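PDB 3FI9: malate dehydrogenase from Porphyromonas gingivalis, which probably catalyses the NAD-dependent interconversion of malate and oxaloacetate. Local coordinates for residues Thr148-Gln159 / Phe257-Val265; Phe166-Arg177 / Phe189-Gly197. All coordinates share one frame; numbering follows the deposited sequence.

Contact 1: residues Thr148-Gln159 / Phe257-Val265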
loop_
_atom_site.group_PDB
_atom_site.type_symbol
_atom_site.label_atom_id
_atom_site.label_comp_id
_atom_site.label_asym_id
_atom_site.label_seq_id
_atom_site.Cartn_x
_atom_site.Cartn_y
_atom_site.Cartn_z
ATOM N N THR A 148 19.332 10.983 -4.220
ATOM C CA THR A 148 19.514 10.123 -3.036
ATOM C C THR A 148 19.189 8.673 -3.386
ATOM O O THR A 148 18.597 8.386 -4.434
ATOM C CB THR A 148 18.586 10.519 -1.873
ATOM O OG1 THR A 148 17.250 10.724 -2.371
ATOM C CG2 THR A 148 19.073 11.824 -1.228
ATOM N N THR A 149 19.599 7.748 -2.516
ATOM C CA THR A 149 19.184 6.372 -2.636
ATOM C C THR A 149 18.497 5.926 -1.343
ATOM O O THR A 149 18.767 6.458 -0.288
ATOM C CB THR A 149 20.401 5.414 -2.894
ATOM O OG1 THR A 149 21.323 5.497 -1.798
ATOM C CG2 THR A 149 21.185 5.866 -4.168
ATOM N N LEU A 150 17.589 4.959 -1.454
ATOM C CA LEU A 150 17.025 4.270 -0.305
ATOM C C LEU A 150 18.153 3.531 0.443
ATOM O O LEU A 150 18.827 2.665 -0.137
ATOM C CB LEU A 150 16.024 3.218 -0.794
ATOM C CG LEU A 150 15.528 2.260 0.284
ATOM C CD1 LEU A 150 14.726 3.101 1.307
ATOM C CD2 LEU A 150 14.701 1.072 -0.310
ATOM N N ALA A 151 18.341 3.873 1.714
ATOM C CA ALA A 151 19.359 3.297 2.546
ATOM C C ALA A 151 18.891 3.132 3.990
ATOM O O ALA A 151 19.705 2.772 4.844
ATOM C CB ALA A 151 20.633 4.163 2.505
ATOM N N GLY A 152 17.606 3.396 4.266
ATOM C CA GLY A 152 17.112 3.482 5.675
ATOM C C GLY A 152 16.662 2.128 6.257
ATOM O O GLY A 152 16.443 1.984 7.476
ATOM N N LEU A 153 16.457 1.142 5.388
ATOM C CA LEU A 153 15.926 -0.165 5.850
ATOM C C LEU A 153 16.853 -0.860 6.830
ATOM O O LEU A 153 16.372 -1.599 7.678
ATOM C CB LEU A 153 15.556 -1.124 4.695
ATOM C CG LEU A 153 14.394 -0.711 3.762
ATOM C CD1 LEU A 153 13.944 -1.890 2.852
ATOM C CD2 LEU A 153 13.159 -0.169 4.519
ATOM N N ASP A 154 18.160 -0.657 6.717
ATOM C CA ASP A 154 19.069 -1.280 7.695
ATOM C C ASP A 154 18.769 -0.675 9.084
ATOM O O ASP A 154 18.781 -1.382 10.100
ATOM C CB ASP A 154 20.563 -1.068 7.316
ATOM C CG ASP A 154 21.085 -2.115 6.283
ATOM O OD1 ASP A 154 20.379 -3.090 5.954
ATOM O OD2 ASP A 154 22.219 -1.954 5.782
ATOM N N SER A 155 18.476 0.625 9.108
ATOM C CA SER A 155 18.166 1.303 10.363
ATOM C C SER A 155 16.791 0.921 10.970
ATOM O O SER A 155 16.671 0.761 12.190
ATOM C CB SER A 155 18.302 2.820 10.203
ATOM O OG SER A 155 19.652 3.202 9.920
ATOM N N THR A 156 15.763 0.742 10.134
ATOM C CA THR A 156 14.422 0.367 10.644
ATOM C C THR A 156 14.446 -1.095 11.050
ATOM O O THR A 156 13.796 -1.490 12.028
ATOM C CB THR A 156 13.288 0.616 9.597
ATOM O OG1 THR A 156 13.492 -0.210 8.425
ATOM C CG2 THR A 156 13.281 2.066 9.192
ATOM N N ARG A 157 15.243 -1.888 10.352
ATOM C CA ARG A 157 15.344 -3.296 10.716
ATOM C C ARG A 157 16.119 -3.397 12.047
ATOM O O ARG A 157 15.741 -4.135 12.946
ATOM C CB ARG A 157 16.022 -4.071 9.611
ATOM C CG ARG A 157 15.102 -4.249 8.405
ATOM C CD ARG A 157 15.848 -4.973 7.228
ATOM N NE ARG A 157 14.940 -5.108 6.095
ATOM C CZ ARG A 157 15.333 -5.394 4.851
ATOM N NH1 ARG A 157 16.610 -5.580 4.575
ATOM N NH2 ARG A 157 14.442 -5.502 3.875
ATOM N N LEU A 158 17.167 -2.613 12.197
ATOM C CA LEU A 158 17.852 -2.618 13.501
ATOM C C LEU A 158 16.901 -2.203 14.630
ATOM O O LEU A 158 16.899 -2.798 15.711
ATOM C CB LEU A 158 19.113 -1.762 13.471
ATOM C CG LEU A 158 19.917 -1.639 14.776
ATOM C CD1 LEU A 158 20.501 -2.963 15.171
ATOM C CD2 LEU A 158 21.083 -0.645 14.573
ATOM N N GLN A 159 16.099 -1.179 14.379
ATOM C CA GLN A 159 15.104 -0.749 15.363
ATOM C C GLN A 159 14.145 -1.873 15.706
ATOM O O GLN A 159 13.876 -2.151 16.888
ATOM C CB GLN A 159 14.332 0.490 14.877
ATOM C CG GLN A 159 13.352 1.058 15.937
ATOM C CD GLN A 159 12.405 2.099 15.362
ATOM O OE1 GLN A 159 11.768 1.849 14.331
ATOM N NE2 GLN A 159 12.294 3.258 16.022
ATOM N N PHE A 257 12.136 13.553 6.502
ATOM C CA PHE A 257 12.388 12.129 6.516
ATOM C C PHE A 257 13.435 11.785 7.610
ATOM O O PHE A 257 14.520 12.346 7.627
ATOM C CB PHE A 257 12.825 11.711 5.108
ATOM C CG PHE A 257 13.158 10.285 5.015
ATOM C CD1 PHE A 257 12.160 9.323 5.079
ATOM C CD2 PHE A 257 14.484 9.893 4.901
ATOM C CE1 PHE A 257 12.497 7.967 5.025
ATOM C CE2 PHE A 257 14.807 8.555 4.821
ATOM C CZ PHE A 257 13.822 7.604 4.902
ATOM N N ARG A 258 13.100 10.883 8.535
ATOM C CA ARG A 258 13.933 10.686 9.739
ATOM C C ARG A 258 14.846 9.472 9.803
ATOM O O ARG A 258 15.026 8.910 10.908
ATOM C CB ARG A 258 13.065 10.709 11.014
ATOM N N TRP A 259 15.443 9.074 8.674
ATOM C CA TRP A 259 16.314 7.881 8.634
ATOM C C TRP A 259 17.450 8.249 7.683
ATOM O O TRP A 259 17.333 9.150 6.896
ATOM C CB TRP A 259 15.577 6.650 8.066
ATOM C CG TRP A 259 14.401 6.232 8.913
ATOM C CD1 TRP A 259 13.074 6.446 8.650
ATOM C CD2 TRP A 259 14.463 5.570 10.172
ATOM N NE1 TRP A 259 12.312 5.956 9.677
ATOM C CE2 TRP A 259 13.139 5.405 10.622
ATOM C CE3 TRP A 259 15.516 5.075 10.953
ATOM C CZ2 TRP A 259 12.827 4.787 11.830
ATOM C CZ3 TRP A 259 15.208 4.430 12.140
ATOM C CH2 TRP A 259 13.860 4.304 12.574
ATOM N N PRO A 260 18.553 7.559 7.777
ATOM C CA PRO A 260 19.664 7.709 6.820
ATOM C C PRO A 260 19.214 7.529 5.343
ATOM O O PRO A 260 18.328 6.700 5.062
ATOM C CB PRO A 260 20.575 6.539 7.210
ATOM C CG PRO A 260 20.373 6.436 8.687
ATOM C CD PRO A 260 18.870 6.587 8.839
ATOM N N ALA A 261 19.811 8.299 4.425
ATOM C CA ALA A 261 19.605 8.113 2.988
ATOM C C ALA A 261 20.981 7.993 2.356
ATOM O O ALA A 261 21.967 8.432 2.935
ATOM C CB ALA A 261 18.859 9.317 2.388
ATOM N N GLY A 262 21.051 7.399 1.188
ATOM C CA GLY A 262 22.310 7.421 0.421
ATOM C C GLY A 262 22.490 8.765 -0.271
ATOM O O GLY A 262 21.535 9.320 -0.865
ATOM N N CYS A 263 23.682 9.346 -0.150
ATOM C CA CYS A 263 23.953 10.558 -0.803
ATOM C C CYS A 263 25.428 10.659 -1.159
ATOM O O CYS A 263 26.247 9.853 -0.687
ATOM C CB CYS A 263 23.522 11.753 0.068
ATOM S SG CYS A 263 24.637 12.036 1.425
ATOM N N TYR A 264 25.751 11.621 -2.025
ATOM C CA TYR A 264 27.115 11.815 -2.502
ATOM C C TYR A 264 27.946 12.383 -1.352
ATOM O O TYR A 264 27.518 13.316 -0.667
ATOM C CB TYR A 264 27.165 12.855 -3.645
ATOM C CG TYR A 264 28.559 12.911 -4.251
ATOM C CD1 TYR A 264 29.154 11.765 -4.777
ATOM C CD2 TYR A 264 29.245 14.100 -4.312
ATOM C CE1 TYR A 264 30.476 11.820 -5.332
ATOM C CE2 TYR A 264 30.515 14.182 -4.863
ATOM C CZ TYR A 264 31.116 13.044 -5.368
ATOM O OH TYR A 264 32.369 13.181 -5.893
ATOM N N VAL A 265 29.143 11.817 -1.175
ATOM C CA VAL A 265 30.093 12.218 -0.124
ATOM C C VAL A 265 31.438 12.419 -0.810
ATOM O O VAL A 265 31.894 11.566 -1.569
ATOM C CB VAL A 265 30.270 11.092 0.948
ATOM C CG1 VAL A 265 31.348 11.485 1.933
ATOM C CG2 VAL A 265 28.920 10.815 1.687
HETATM O O HOH W 1 16.650 5.893 2.960
#

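Contact 2: residues Phe166-Arg177 / Phe189-Gly197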
loop_
_atom_site.group_PDB
_atom_site.type_symbol
_atom_site.label_atom_id
_atom_site.label_comp_id
_atom_site.label_asym_id
_atom_site.label_seq_id
_atom_site.Cartn_x
_atom_site.Cartn_y
_atom_site.Cartn_z
ATOM N N PHE A 166 14.001 -6.756 23.270
ATOM C CA PHE A 166 13.662 -6.166 24.579
ATOM C C PHE A 166 12.184 -6.318 24.896
ATOM O O PHE A 166 11.745 -6.046 26.000
ATOM C CB PHE A 166 14.098 -4.704 24.636
ATOM C CG PHE A 166 15.596 -4.531 24.824
ATOM C CD1 PHE A 166 16.185 -4.756 26.073
ATOM C CD2 PHE A 166 16.408 -4.189 23.757
ATOM C CE1 PHE A 166 17.569 -4.600 26.266
ATOM C CE2 PHE A 166 17.803 -4.023 23.934
ATOM C CZ PHE A 166 18.376 -4.242 25.179
ATOM N N GLY A 167 11.429 -6.814 23.921
ATOM C CA GLY A 167 10.009 -7.026 24.115
ATOM C C GLY A 167 9.275 -5.724 24.354
ATOM O O GLY A 167 8.371 -5.674 25.186
ATOM N N ILE A 168 9.668 -4.647 23.668
ATOM C CA ILE A 168 8.987 -3.364 23.840
ATOM C C ILE A 168 8.437 -2.795 22.536
ATOM O O ILE A 168 8.817 -3.195 21.434
ATOM C CB ILE A 168 9.870 -2.246 24.459
ATOM C CG1 ILE A 168 11.085 -1.966 23.556
ATOM C CG2 ILE A 168 10.309 -2.630 25.893
ATOM C CD1 ILE A 168 12.003 -0.940 24.155
ATOM N N LYS A 169 7.563 -1.826 22.673
ATOM C CA LYS A 169 7.037 -1.184 21.473
ATOM C C LYS A 169 8.159 -0.561 20.591
ATOM O O LYS A 169 9.034 0.184 21.070
ATOM C CB LYS A 169 6.022 -0.130 21.860
ATOM C CG LYS A 169 5.432 0.588 20.662
ATOM C CD LYS A 169 4.272 1.506 21.073
ATOM C CE LYS A 169 4.778 2.733 21.835
ATOM N NZ LYS A 169 3.623 3.489 22.415
ATOM N N GLN A 170 8.108 -0.826 19.293
ATOM C CA GLN A 170 9.228 -0.472 18.434
ATOM C C GLN A 170 9.704 0.977 18.502
ATOM O O GLN A 170 10.909 1.228 18.494
ATOM C CB GLN A 170 8.924 -0.858 16.989
ATOM C CG GLN A 170 10.080 -0.621 16.056
ATOM C CD GLN A 170 9.773 -1.214 14.680
ATOM O OE1 GLN A 170 9.007 -2.172 14.559
ATOM N NE2 GLN A 170 10.336 -0.607 13.644
ATOM N N SER A 171 8.760 1.920 18.562
ATOM C CA SER A 171 9.056 3.362 18.567
ATOM C C SER A 171 9.853 3.777 19.783
ATOM O O SER A 171 10.395 4.862 19.812
ATOM C CB SER A 171 7.734 4.163 18.619
ATOM O OG SER A 171 7.403 4.632 17.340
ATOM N N LEU A 172 9.929 2.906 20.780
ATOM C CA LEU A 172 10.674 3.226 22.006
ATOM C C LEU A 172 12.175 3.012 21.842
ATOM O O LEU A 172 12.963 3.390 22.706
ATOM C CB LEU A 172 10.160 2.386 23.157
ATOM C CG LEU A 172 8.629 2.460 23.353
ATOM C CD1 LEU A 172 8.176 1.573 24.535
ATOM C CD2 LEU A 172 8.243 3.900 23.578
ATOM N N VAL A 173 12.574 2.404 20.734
ATOM C CA VAL A 173 14.010 2.292 20.414
ATOM C C VAL A 173 14.303 3.493 19.480
ATOM O O VAL A 173 13.830 3.532 18.353
ATOM C CB VAL A 173 14.336 0.948 19.720
ATOM C CG1 VAL A 173 15.835 0.845 19.408
ATOM C CG2 VAL A 173 13.928 -0.221 20.581
ATOM N N THR A 174 15.069 4.463 19.936
ATOM C CA THR A 174 15.119 5.702 19.204
ATOM C C THR A 174 16.484 5.861 18.555
ATOM O O THR A 174 17.469 5.343 19.065
ATOM C CB THR A 174 14.772 6.882 20.139
ATOM O OG1 THR A 174 15.640 6.847 21.285
ATOM C CG2 THR A 174 13.313 6.718 20.619
ATOM N N ASN A 175 16.530 6.531 17.398
ATOM C CA ASN A 175 17.812 6.903 16.778
ATOM C C ASN A 175 18.743 5.729 16.463
ATOM O O ASN A 175 19.977 5.827 16.653
ATOM C CB ASN A 175 18.565 7.906 17.656
ATOM C CG ASN A 175 19.400 8.884 16.837
ATOM O OD1 ASN A 175 19.064 9.173 15.700
ATOM N ND2 ASN A 175 20.500 9.378 17.404
ATOM N N THR A 176 18.185 4.643 15.932
ATOM C CA THR A 176 19.006 3.507 15.513
ATOM C C THR A 176 19.574 3.895 14.156
ATOM O O THR A 176 18.837 4.389 13.279
ATOM C CB THR A 176 18.164 2.254 15.294
ATOM O OG1 THR A 176 16.904 2.658 14.752
ATOM C CG2 THR A 176 17.910 1.514 16.584
ATOM N N ARG A 177 20.865 3.676 13.971
ATOM C CA ARG A 177 21.536 4.178 12.783
ATOM C C ARG A 177 22.566 3.196 12.270
ATOM O O ARG A 177 23.379 2.710 13.042
ATOM C CB ARG A 177 22.246 5.520 13.071
ATOM C CG ARG A 177 21.323 6.649 13.274
ATOM C CD ARG A 177 20.547 6.930 12.020
ATOM N NE ARG A 177 19.800 8.163 12.164
ATOM C CZ ARG A 177 18.522 8.233 12.523
ATOM N NH1 ARG A 177 17.824 7.136 12.769
ATOM N NH2 ARG A 177 17.944 9.425 12.639
ATOM N N PHE A 189 26.240 2.175 14.000
ATOM C CA PHE A 189 26.671 3.189 14.970
ATOM C C PHE A 189 25.825 3.098 16.232
ATOM O O PHE A 189 24.971 3.948 16.488
ATOM C CB PHE A 189 26.595 4.606 14.374
ATOM C CG PHE A 189 27.799 4.970 13.575
ATOM C CD1 PHE A 189 28.259 4.100 12.563
ATOM C CD2 PHE A 189 28.459 6.172 13.788
ATOM C CE1 PHE A 189 29.410 4.430 11.787
ATOM C CE2 PHE A 189 29.604 6.528 12.999
ATOM C CZ PHE A 189 30.064 5.652 11.997
ATOM N N ALA A 190 26.059 2.057 17.022
ATOM C CA ALA A 190 25.234 1.847 18.247
ATOM C C ALA A 190 25.291 3.016 19.241
ATOM O O ALA A 190 24.378 3.241 20.057
ATOM C CB ALA A 190 25.643 0.535 18.925
ATOM N N SER A 191 26.370 3.778 19.218
ATOM C CA SER A 191 26.406 4.934 20.085
ATOM C C SER A 191 25.244 5.944 19.857
ATOM O O SER A 191 24.996 6.773 20.715
ATOM C CB SER A 191 27.746 5.671 19.932
ATOM O OG SER A 191 27.762 6.364 18.704
ATOM N N THR A 192 24.535 5.891 18.729
ATOM C CA THR A 192 23.463 6.853 18.479
ATOM C C THR A 192 22.153 6.468 19.169
ATOM O O THR A 192 21.277 7.301 19.319
ATOM C CB THR A 192 23.111 7.000 16.954
ATOM O OG1 THR A 192 22.464 5.816 16.493
ATOM C CG2 THR A 192 24.343 7.275 16.084
ATOM N N ALA A 193 21.990 5.205 19.518
ATOM C CA ALA A 193 20.666 4.683 19.866
ATOM C C ALA A 193 20.355 4.620 21.367
ATOM O O ALA A 193 21.236 4.445 22.190
ATOM C CB ALA A 193 20.432 3.337 19.268
ATOM N N LYS A 194 19.067 4.716 21.685
ATOM C CA LYS A 194 18.581 4.479 23.047
ATOM C C LYS A 194 17.453 3.480 23.034
ATOM O O LYS A 194 16.654 3.452 22.100
ATOM C CB LYS A 194 18.030 5.773 23.620
ATOM C CG LYS A 194 19.080 6.724 24.087
ATOM C CD LYS A 194 18.456 8.076 24.429
ATOM C CE LYS A 194 19.563 8.996 24.941
ATOM N NZ LYS A 194 18.994 10.076 25.808
ATOM N N VAL A 195 17.345 2.705 24.103
ATOM C CA VAL A 195 16.286 1.736 24.209
ATOM C C VAL A 195 15.388 2.145 25.360
ATOM O O VAL A 195 15.742 1.935 26.525
ATOM C CB VAL A 195 16.869 0.344 24.482
ATOM C CG1 VAL A 195 15.754 -0.636 24.783
ATOM C CG2 VAL A 195 17.755 -0.117 23.291
ATOM N N ASN A 196 14.234 2.734 25.046
ATOM C CA ASN A 196 13.368 3.304 26.078
ATOM C C ASN A 196 14.142 4.249 26.997
ATOM O O ASN A 196 14.011 4.176 28.223
ATOM C CB ASN A 196 12.715 2.183 26.924
ATOM C CG ASN A 196 11.374 2.616 27.526
ATOM O OD1 ASN A 196 10.670 3.422 26.942
ATOM N ND2 ASN A 196 11.037 2.093 28.714
ATOM N N GLY A 197 14.964 5.120 26.413
ATOM C CA GLY A 197 15.716 6.103 27.187
ATOM C C GLY A 197 17.141 5.748 27.612
ATOM O O GLY A 197 17.988 6.635 27.820
HETATM O O HOH W 2 14.462 5.969 23.614
HETATM O O HOH W 3 22.488 2.410 15.887
#

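Contact 1: residues Thr148-Gln159 / Phe257-Val265
In the mixed sheet that carries the Rossmann-type NAD-binding domain of this LDH/MDH-family protein, strand 147-150 is joined by strand 261-267, and T149 faces G262 as an antiparallel hydrogen-bonded pair. T149 N donates to G262 O at 3.0 Å, and G262 N returns a bond to T149 O at 2.9 Å. T149 OG1 lies only 3.1 Å from G262 CA, over the place where a side chain would begin, so the glycine lets the hydroxyl settle directly on the backbone. Just past this pair the two backbones diverge, and a water links them, accepting from A151 N and donating to P260 O. The chain then turns into helix 153-166, which holds R157, a predicted substrate-binding residue, and W259 packs on its first turns. T156 OG1 sits between its backbone N and carbonyl carbon (chi1 63°) and bonds to H56 O of the second subunit; this rotation leaves CG2 over the indole face, 3.7 Å from the centroid of the six-membered ring and 13° off its normal. The Q159 amide stands nearly perpendicular to the indole, 83° between planes; Q159 NE2, hydrogen-bonded to V173 O, lies at the ring edge, 3.9 Å from W259 CH2.

Contact 2: residues Phe166-Arg177 / Phe189-Gly197
The F166 ring receives V195 CG1 over one face, and the R177 guanidinium carries N175 OD1 above its centre; these flat groups lie toward the two ends of a short antiparallel beta ladder, strand 173-174 against 194-195, in the alpha/beta C-terminal domain. V195 CG1 stands 4.0 Å from the F166 centroid and 19° off the normal, a CH-pi contact displaced toward the rim. With CG1 anti to the backbone N (chi1 172°), the same methyl also meets I168 CD1 at 3.8 Å. I168 follows G167, the positive-phi residue of the Schellman motif that ends helix 153-166.

In the ladder, V173 and V195 form a non-hydrogen-bonded pair, while T174 and K194 form a hydrogen-bonded one. T174 N reaches K194 O at 2.9 Å, in the carbonyl plane, and K194 N donates back to T174 O. A further backbone bond, N196 N to L172 O at 2.7 Å, extends the pairing. L172 O also accepts from a water that is bonded to T174 OG1 and G197 N, so this carbonyl is gripped twice.

At the other end N175, with positive phi, presents both backbone and amide to T192. T192 OG1 donates to N175 O at 2.5 Å, a length so short that its exact value is doubtful, and N175 ND2 donates to T192 O with a bent N-H...O angle of 135°. The R177 chain bends at chi2, and NH1 donates within the guanidinium plane to T176 O, while NE makes a salt bridge with E278; together these bonds fix the rotation of the group. Its aliphatic root crosses T192 at about a right angle, R177 CB lying 3.4 Å from T192 OG1. Finally, F189 N donates to R177 O at 3.1 Å.

In the fold
Contact 1 is central and largely buried, its centre about 6 Å from that of the chain, whereas contact 2 is only partly buried, its centre about 21 Å from that of the chain. Both include part of helix 153-166: contact 1 its first turns, contact 2 its last residue. The chemistry follows the location. Contact 1 has one well-formed strand pair and indole packing, while contact 2 relies on more backbone bonds, on polar side chains at one end and an apolar cluster round F166 at the other. The two meet directly, since Q159 also probably bonds through OE1 to Q170 NE2, and P260 packs on R177. Each also reaches the second subunit, through T156 in 148-159 and through Q170 and S171 in 166-177.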